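PDB 4QQS: glycoside hydrolase family 43 from Halothermothrix orenii, which folds as a five-bladed beta-propeller, has alpha-L-arabinofuranosidase activity and probably hydrolyses O-glycosidic bonds in plant polysaccharides such as xylan. Local coordinates for residues T286-R291 with P304-Q309. Numbering follows the deposited sequence.
Sequences TVNIDR and PTRSPQ
Both carboxylate oxygens of Asp-290 grip Thr-305, one at the side chain and one at the backbone. Thr-305 OG1 donates to Asp-290 OD1 at 2.7 Å, entering on the syn lone pair; chi1 of 67° sets this hydroxyl between the threonine's own N and carbonyl carbon. Thr-305 N reaches Asp-290 OD2 at 2.9 Å with an N-H...O angle of 158°. This N-H comes from above the carboxylate plane, 26° out of it. Tyr-5 OH bonds OD1 and Tyr-272 OH bonds OD2, so this buried carboxylate takes part in at least four hydrogen bonds, which would probably favour its ionised form. An alanine at Asp-290 would remove both oxygens and would probably leave Thr-305 N, Thr-305 OG1 and the two tyrosine hydroxyls short of partners. Two residues earlier on the strand, Asn-288 OD1 lies 3.3 Å from Arg-306 NH1, but the angle is too poor for a hydrogen bond, although the amide and guanidinium planes are nearly parallel; Asn-288 ND2 is fixed instead by Tyr-272 O and Thr-274 OG1. On the other side in sequence, one water accepts from Arg-291 NH1 (2.9 Å) and donates to Gln-309 OE1 (2.8 Å), while Glu-267 forms a salt bridge with Arg-291 NE. Gln-309 NE2 in turn bonds Ser-307 O. The contact fastens the loop following edge strand 298-302 to strand 285-295 of the four-stranded antiparallel propeller blade, beside strand 268-275 and Asn-7.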
# COMPACT_ATOMS: atom_id res chain seq x y z
N THR A 286 -6.92 -11.69 -0.02
CA THR A 286 -6.24 -12.41 -1.07
C THR A 286 -5.80 -11.43 -2.16
O THR A 286 -6.34 -10.34 -2.28
CB THR A 286 -7.13 -13.56 -1.59
OG1 THR A 286 -6.38 -14.42 -2.45
CG2 THR A 286 -8.33 -13.03 -2.32
N VAL A 287 -4.79 -11.82 -2.94
CA VAL A 287 -4.12 -10.96 -3.89
C VAL A 287 -4.77 -11.03 -5.28
O VAL A 287 -5.11 -12.11 -5.76
CB VAL A 287 -2.63 -11.37 -3.99
CG1 VAL A 287 -1.90 -10.52 -5.01
CG2 VAL A 287 -1.94 -11.26 -2.64
N ASN A 288 -4.88 -9.87 -5.92
CA ASN A 288 -5.47 -9.71 -7.25
C ASN A 288 -4.67 -8.72 -8.05
O ASN A 288 -4.01 -7.84 -7.49
CB ASN A 288 -6.89 -9.17 -7.16
CG ASN A 288 -7.77 -9.99 -6.26
OD1 ASN A 288 -8.39 -10.96 -6.68
ND2 ASN A 288 -7.77 -9.65 -4.99
N ILE A 289 -4.74 -8.84 -9.38
CA ILE A 289 -4.18 -7.84 -10.27
C ILE A 289 -5.21 -7.44 -11.31
O ILE A 289 -6.10 -8.22 -11.67
CB ILE A 289 -2.89 -8.33 -10.98
CG1 ILE A 289 -3.18 -9.44 -11.99
CG2 ILE A 289 -1.84 -8.75 -9.93
CD1 ILE A 289 -1.95 -9.91 -12.72
N ASP A 290 -5.11 -6.22 -11.83
CA ASP A 290 -5.91 -5.83 -12.98
C ASP A 290 -5.25 -4.64 -13.68
O ASP A 290 -4.41 -3.95 -13.11
CB ASP A 290 -7.37 -5.50 -12.59
CG ASP A 290 -8.29 -6.72 -12.61
OD1 ASP A 290 -8.26 -7.50 -13.59
OD2 ASP A 290 -9.10 -6.87 -11.65
N ARG A 291 -5.64 -4.42 -14.93
CA ARG A 291 -5.04 -3.38 -15.74
C ARG A 291 -5.46 -1.99 -15.28
O ARG A 291 -6.63 -1.75 -15.01
CB ARG A 291 -5.40 -3.60 -17.21
CG ARG A 291 -4.63 -4.77 -17.80
CD ARG A 291 -4.99 -5.07 -19.27
NE ARG A 291 -3.96 -5.94 -19.83
CZ ARG A 291 -3.91 -7.27 -19.72
NH1 ARG A 291 -4.91 -7.95 -19.19
NH2 ARG A 291 -2.85 -7.91 -20.17
N PRO A 304 -13.00 -4.67 -11.02
CA PRO A 304 -12.24 -5.88 -10.69
C PRO A 304 -12.74 -7.10 -11.47
O PRO A 304 -13.94 -7.24 -11.68
CB PRO A 304 -12.52 -6.04 -9.20
CG PRO A 304 -13.92 -5.51 -9.05
CD PRO A 304 -13.99 -4.33 -9.99
N THR A 305 -11.81 -7.96 -11.88
CA THR A 305 -12.18 -9.14 -12.66
C THR A 305 -12.02 -10.42 -11.86
O THR A 305 -11.20 -10.52 -10.95
CB THR A 305 -11.33 -9.29 -13.93
OG1 THR A 305 -9.97 -9.57 -13.58
CG2 THR A 305 -11.41 -8.06 -14.80
N ARG A 306 -12.83 -11.41 -12.24
CA ARG A 306 -12.71 -12.77 -11.73
C ARG A 306 -13.00 -13.77 -12.83
O ARG A 306 -13.62 -14.80 -12.59
CB ARG A 306 -13.72 -13.00 -10.60
CG ARG A 306 -13.32 -12.36 -9.33
CD ARG A 306 -12.22 -13.12 -8.69
NE ARG A 306 -12.61 -13.57 -7.36
CZ ARG A 306 -12.27 -12.96 -6.23
NH1 ARG A 306 -11.52 -11.85 -6.23
NH2 ARG A 306 -12.67 -13.47 -5.07
N SER A 307 -12.56 -13.46 -14.04
CA SER A 307 -12.69 -14.33 -15.19
C SER A 307 -11.37 -14.24 -15.94
O SER A 307 -10.59 -13.33 -15.70
CB SER A 307 -13.83 -13.87 -16.08
OG SER A 307 -13.64 -12.53 -16.50
N PRO A 308 -11.11 -15.18 -16.85
CA PRO A 308 -9.82 -15.18 -17.54
C PRO A 308 -9.52 -13.89 -18.31
O PRO A 308 -10.35 -13.44 -19.11
CB PRO A 308 -9.93 -16.37 -18.50
CG PRO A 308 -10.91 -17.27 -17.84
CD PRO A 308 -11.91 -16.37 -17.20
N GLN A 309 -8.34 -13.33 -18.07
CA GLN A 309 -7.89 -12.10 -18.70
C GLN A 309 -6.59 -12.37 -19.43
O GLN A 309 -5.83 -13.23 -19.00
CB GLN A 309 -7.62 -11.02 -17.66
CG GLN A 309 -8.78 -10.69 -16.77
CD GLN A 309 -9.95 -10.10 -17.52
OE1 GLN A 309 -9.80 -9.13 -18.26
NE2 GLN A 309 -11.12 -10.69 -17.33
O HOH W 1 -7.67 -7.34 -18.39